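PDB 3UUW: putative oxidoreductase with NAD(P)-binding Rossmann-fold domain from Clostridium difficile, which probably binds NAD(P) through its Rossmann-fold domain and acts as a dehydrogenase of the GFO/IDH/MocA family, its substrate being unknown. Local coordinates for residues 164-176 with 292-304. Sequence-based numbering, arbitrary orientation. Where two conformers were deposited one is given.
Sequences LIDDYIHVIDTAL and ECIKAQRLLEKII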
loop_
_atom_site.group_PDB
_atom_site.type_symbol
_atom_site.label_atom_id
_atom_site.label_comp_id
_atom_site.label_asym_id
_atom_site.label_seq_id
_atom_site.Cartn_x
_atom_site.Cartn_y
_atom_site.Cartn_z
ATOM N N LEU A 164 -17.480 16.810 -20.796
ATOM C CA LEU A 164 -17.035 17.818 -19.852
ATOM C C LEU A 164 -18.145 18.208 -18.849
ATOM O O LEU A 164 -17.928 18.184 -17.657
ATOM C CB LEU A 164 -16.533 19.057 -20.590
ATOM C CG LEU A 164 -15.232 18.925 -21.382
ATOM C CD1 LEU A 164 -14.905 20.254 -22.062
ATOM C CD2 LEU A 164 -14.051 18.443 -20.504
ATOM N N ILE A 165 -19.328 18.514 -19.375
ATOM C CA ILE A 165 -20.456 18.954 -18.568
ATOM C C ILE A 165 -21.017 17.855 -17.670
ATOM O O ILE A 165 -21.514 18.130 -16.579
ATOM C CB ILE A 165 -21.596 19.487 -19.475
ATOM C CG1 ILE A 165 -21.125 20.711 -20.260
ATOM C CG2 ILE A 165 -22.790 19.875 -18.641
ATOM C CD1 ILE A 165 -20.789 21.891 -19.373
ATOM N N ASP A 166 -20.897 16.616 -18.131
ATOM C CA ASP A 166 -21.457 15.439 -17.465
ATOM C C ASP A 166 -20.540 14.846 -16.403
ATOM O O ASP A 166 -21.016 14.366 -15.375
ATOM C CB ASP A 166 -21.746 14.361 -18.515
ATOM C CG ASP A 166 -22.534 13.191 -17.961
ATOM O OD1 ASP A 166 -23.573 13.420 -17.296
ATOM O OD2 ASP A 166 -22.127 12.035 -18.221
ATOM N N ASP A 167 -19.231 14.864 -16.653
ATOM C CA ASP A 167 -18.293 14.205 -15.753
ATOM C C ASP A 167 -17.154 15.083 -15.252
ATOM O O ASP A 167 -16.884 15.105 -14.057
ATOM C CB ASP A 167 -17.739 12.951 -16.399
ATOM C CG ASP A 167 -17.191 11.957 -15.375
ATOM O OD1 ASP A 167 -17.299 12.206 -14.148
ATOM O OD2 ASP A 167 -16.644 10.918 -15.797
ATOM N N TYR A 168 -16.491 15.824 -16.136
ATOM C CA TYR A 168 -15.414 16.708 -15.686
ATOM C C TYR A 168 -15.949 17.763 -14.719
ATOM O O TYR A 168 -15.197 18.297 -13.903
ATOM C CB TYR A 168 -14.751 17.394 -16.857
ATOM C CG TYR A 168 -13.450 18.117 -16.577
ATOM C CD1 TYR A 168 -12.380 17.484 -15.933
ATOM C CD2 TYR A 168 -13.251 19.390 -17.047
ATOM C CE1 TYR A 168 -11.155 18.151 -15.724
ATOM C CE2 TYR A 168 -12.026 20.078 -16.832
ATOM C CZ TYR A 168 -10.982 19.442 -16.194
ATOM O OH TYR A 168 -9.782 20.119 -16.026
ATOM N N ILE A 169 -17.249 18.023 -14.792
ATOM C CA ILE A 169 -17.890 18.998 -13.915
ATOM C C ILE A 169 -17.675 18.622 -12.451
ATOM O O ILE A 169 -17.578 19.506 -11.592
ATOM C CB ILE A 169 -19.406 19.159 -14.239
ATOM C CG1 ILE A 169 -19.985 20.419 -13.582
ATOM C CG2 ILE A 169 -20.195 17.907 -13.816
ATOM C CD1 ILE A 169 -21.396 20.732 -14.070
ATOM N N HIS A 170 -17.614 17.325 -12.154
ATOM C CA HIS A 170 -17.352 16.895 -10.779
ATOM C C HIS A 170 -15.977 17.318 -10.289
ATOM O O HIS A 170 -15.828 17.714 -9.131
ATOM C CB HIS A 170 -17.473 15.384 -10.617
ATOM C CG HIS A 170 -18.878 14.889 -10.603
ATOM N ND1 HIS A 170 -19.800 15.275 -9.652
ATOM C CD2 HIS A 170 -19.510 13.996 -11.402
ATOM C CE1 HIS A 170 -20.947 14.659 -9.882
ATOM N NE2 HIS A 170 -20.793 13.869 -10.934
ATOM N N VAL A 171 -14.990 17.235 -11.170
ATOM C CA VAL A 171 -13.622 17.637 -10.855
ATOM C C VAL A 171 -13.554 19.155 -10.607
ATOM O O VAL A 171 -13.004 19.627 -9.585
ATOM C CB VAL A 171 -12.651 17.172 -11.976
ATOM C CG1 VAL A 171 -11.229 17.662 -11.698
ATOM C CG2 VAL A 171 -12.660 15.645 -12.097
ATOM N N ILE A 172 -14.125 19.920 -11.532
ATOM C CA ILE A 172 -14.153 21.393 -11.444
ATOM C C ILE A 172 -14.949 21.834 -10.225
ATOM O O ILE A 172 -14.500 22.689 -9.478
ATOM C CB ILE A 172 -14.708 22.014 -12.722
ATOM C CG1 ILE A 172 -13.792 21.692 -13.905
ATOM C CG2 ILE A 172 -14.893 23.559 -12.595
ATOM C CD1 ILE A 172 -12.303 22.064 -13.695
ATOM N N ASP A 173 -16.124 21.255 -10.001
ATOM C CA ASP A 173 -16.892 21.677 -8.832
ATOM C C ASP A 173 -16.146 21.404 -7.522
ATOM O O ASP A 173 -16.150 22.229 -6.609
ATOM C CB ASP A 173 -18.256 21.000 -8.753
ATOM C CG ASP A 173 -19.111 21.595 -7.647
ATOM O OD1 ASP A 173 -19.621 22.727 -7.846
ATOM O OD2 ASP A 173 -19.232 20.957 -6.579
ATOM N N THR A 174 -15.527 20.236 -7.419
ATOM C CA THR A 174 -14.778 19.901 -6.201
ATOM C C THR A 174 -13.619 20.893 -6.009
ATOM O O THR A 174 -13.356 21.361 -4.895
ATOM C CB THR A 174 -14.304 18.461 -6.232
ATOM O OG1 THR A 174 -15.428 17.594 -6.411
ATOM C CG2 THR A 174 -13.554 18.111 -4.947
ATOM N N ALA A 175 -12.949 21.233 -7.111
ATOM C CA ALA A 175 -11.873 22.211 -7.097
ATOM C C ALA A 175 -12.340 23.563 -6.543
ATOM O O ALA A 175 -11.679 24.139 -5.685
ATOM C CB ALA A 175 -11.286 22.383 -8.500
ATOM N N LEU A 176 -13.465 24.061 -7.046
ATOM C CA LEU A 176 -13.946 25.367 -6.668
ATOM C C LEU A 176 -14.406 25.356 -5.203
ATOM O O LEU A 176 -14.218 26.341 -4.483
ATOM C CB LEU A 176 -15.055 25.840 -7.618
ATOM C CG LEU A 176 -14.650 26.059 -9.095
ATOM C CD1 LEU A 176 -15.847 26.520 -9.877
ATOM C CD2 LEU A 176 -13.513 27.048 -9.221
ATOM N N GLU A 292 -23.918 28.673 -6.793
ATOM C CA GLU A 292 -23.234 27.417 -6.461
ATOM C C GLU A 292 -23.691 26.262 -7.361
ATOM O O GLU A 292 -22.917 25.351 -7.643
ATOM C CB GLU A 292 -23.425 27.052 -4.984
ATOM C CG GLU A 292 -22.706 27.995 -4.046
ATOM C CD GLU A 292 -21.194 27.943 -4.228
ATOM O OE1 GLU A 292 -20.667 26.851 -4.486
ATOM O OE2 GLU A 292 -20.533 29.001 -4.114
ATOM N N CYS A 293 -24.934 26.312 -7.836
ATOM C CA CYS A 293 -25.477 25.260 -8.699
ATOM C C CYS A 293 -24.867 25.256 -10.100
ATOM O O CYS A 293 -24.926 24.242 -10.787
ATOM C CB CYS A 293 -27.008 25.422 -8.882
ATOM S SG CYS A 293 -27.977 25.098 -7.395
ATOM N N ILE A 294 -24.311 26.398 -10.521
ATOM C CA ILE A 294 -23.923 26.591 -11.917
ATOM C C ILE A 294 -22.524 27.146 -12.117
ATOM O O ILE A 294 -22.104 27.299 -13.244
ATOM C CB ILE A 294 -24.951 27.533 -12.642
ATOM C CG1 ILE A 294 -25.174 28.838 -11.852
ATOM C CG2 ILE A 294 -26.260 26.805 -12.815
ATOM C CD1 ILE A 294 -26.072 29.875 -12.588
ATOM N N LYS A 295 -21.785 27.412 -11.036
ATOM C CA LYS A 295 -20.485 28.055 -11.213
ATOM C C LYS A 295 -19.466 27.162 -11.922
ATOM O O LYS A 295 -18.698 27.654 -12.739
ATOM C CB LYS A 295 -19.936 28.620 -9.915
ATOM C CG LYS A 295 -19.578 27.701 -8.855
ATOM C CD LYS A 295 -18.860 28.581 -7.779
ATOM C CE LYS A 295 -18.360 27.823 -6.626
ATOM N NZ LYS A 295 -17.826 28.790 -5.606
ATOM N N ALA A 296 -19.450 25.862 -11.602
ATOM C CA ALA A 296 -18.565 24.936 -12.303
ATOM C C ALA A 296 -18.979 24.853 -13.789
ATOM O O ALA A 296 -18.134 24.880 -14.706
ATOM C CB ALA A 296 -18.600 23.548 -11.655
ATOM N N GLN A 297 -20.283 24.783 -14.037
ATOM C CA GLN A 297 -20.779 24.712 -15.407
ATOM C C GLN A 297 -20.424 25.959 -16.226
ATOM O O GLN A 297 -20.074 25.855 -17.399
ATOM C CB GLN A 297 -22.279 24.487 -15.419
ATOM C CG GLN A 297 -22.823 24.105 -16.787
ATOM C CD GLN A 297 -24.314 23.863 -16.749
ATOM O OE1 GLN A 297 -24.946 23.998 -15.694
ATOM N NE2 GLN A 297 -24.888 23.531 -17.905
ATOM N N ARG A 298 -20.484 27.110 -15.574
ATOM C CA ARG A 298 -20.133 28.377 -16.196
ATOM C C ARG A 298 -18.673 28.342 -16.635
ATOM O O ARG A 298 -18.348 28.752 -17.746
ATOM C CB ARG A 298 -20.394 29.531 -15.219
ATOM C CG ARG A 298 -20.288 30.878 -15.821
ATOM C CD ARG A 298 -20.369 31.971 -14.738
ATOM N NE ARG A 298 -21.651 31.974 -14.041
ATOM C CZ ARG A 298 -22.806 32.409 -14.555
ATOM N NH1 ARG A 298 -22.870 32.895 -15.792
ATOM N NH2 ARG A 298 -23.908 32.368 -13.812
ATOM N N LEU A 299 -17.796 27.810 -15.790
ATOM C CA LEU A 299 -16.399 27.734 -16.136
ATOM C C LEU A 299 -16.217 26.795 -17.317
ATOM O O LEU A 299 -15.465 27.089 -18.248
ATOM C CB LEU A 299 -15.579 27.282 -14.926
ATOM C CG LEU A 299 -14.068 27.184 -15.088
ATOM C CD1 LEU A 299 -13.528 28.443 -15.740
ATOM C CD2 LEU A 299 -13.441 26.958 -13.717
ATOM N N LEU A 300 -16.936 25.678 -17.310
ATOM C CA LEU A 300 -16.863 24.721 -18.426
ATOM C C LEU A 300 -17.384 25.275 -19.752
ATOM O O LEU A 300 -16.829 24.970 -20.809
ATOM C CB LEU A 300 -17.581 23.420 -18.075
ATOM C CG LEU A 300 -16.894 22.597 -16.980
ATOM C CD1 LEU A 300 -17.747 21.412 -16.570
ATOM C CD2 LEU A 300 -15.522 22.142 -17.457
ATOM N N GLU A 301 -18.431 26.096 -19.705
ATOM C CA GLU A 301 -18.942 26.735 -20.919
ATOM C C GLU A 301 -17.891 27.668 -21.514
ATOM O O GLU A 301 -17.721 27.734 -22.726
ATOM C CB GLU A 301 -20.268 27.472 -20.644
ATOM C CG GLU A 301 -21.455 26.539 -20.518
ATOM C CD GLU A 301 -22.831 27.246 -20.632
ATOM O OE1 GLU A 301 -22.899 28.487 -20.805
ATOM O OE2 GLU A 301 -23.850 26.538 -20.575
ATOM N N LYS A 302 -17.164 28.367 -20.656
ATOM C CA LYS A 302 -16.076 29.238 -21.105
ATOM C C LYS A 302 -14.985 28.404 -21.803
ATOM O O LYS A 302 -14.494 28.762 -22.878
ATOM C CB LYS A 302 -15.580 30.020 -19.899
ATOM C CG LYS A 302 -14.510 31.084 -20.107
ATOM C CD LYS A 302 -14.745 32.220 -19.084
ATOM C CE LYS A 302 -13.482 32.690 -18.418
ATOM N NZ LYS A 302 -13.121 31.730 -17.328
ATOM N N ILE A 303 -14.643 27.262 -21.211
ATOM C CA ILE A 303 -13.674 26.358 -21.798
ATOM C C ILE A 303 -14.175 25.817 -23.150
ATOM O O ILE A 303 -13.448 25.840 -24.163
ATOM C CB ILE A 303 -13.397 25.194 -20.831
ATOM C CG1 ILE A 303 -12.669 25.702 -19.593
ATOM C CG2 ILE A 303 -12.599 24.117 -21.501
ATOM C CD1 ILE A 303 -12.708 24.718 -18.448
ATOM N N ILE A 304 -15.410 25.328 -23.168
ATOM C CA ILE A 304 -16.016 24.805 -24.388
ATOM C C ILE A 304 -16.060 25.873 -25.505
ATOM O O ILE A 304 -15.724 25.592 -26.666
ATOM C CB ILE A 304 -17.426 24.254 -24.114
ATOM C CG1 ILE A 304 -17.329 22.973 -23.267
ATOM C CG2 ILE A 304 -18.156 23.965 -25.438
ATOM C CD1 ILE A 304 -18.621 22.577 -22.569
HETATM O O HOH W 1 -21.013 24.430 -9.456
#
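Helix segments 164-176 and 295-304 cross at 118°, their axes 8.8 Å apart at closest approach, with D173 and A296 facing each other at the backbone. L300 is a knob set among L164, I165, I169 and I172. With CG beside the backbone N (chi1 -68°) and CD1 extended beyond it (chi2 173°), CD1 is carried onto the I169 backbone, 3.6 Å from I169 CA, while CD2 meets the Y168 ring at its edge, near the ring plane, 3.6 Å from CD2 of the tyrosine. I165, modelled in two conformers, in one of them reaches L300 CB with its CD1. One end of the interface is closed by L164 CD1 against I304 CG1 (3.8 Å). Toward the other, A296 CB lies on the D173 backbone, 3.8 Å from D173 N, with I169 CG1 and I172 CG2 beside it, and L176 CB lies against K295 CE (4.0 Å). A water donates to D173 OD1 (2.7 Å) and E292 O and accepts from A296 N. R127 forms salt bridges with both D173 and E292, probably easing repulsion between the two carboxylates. Y168 and V171 also pack on strands 198-206 and 211-217, so helix 160-179 lies between the mixed sheet and helix 295-305. The two helices adhere through apolar packing, their polar link at the D173 end made through water and R127.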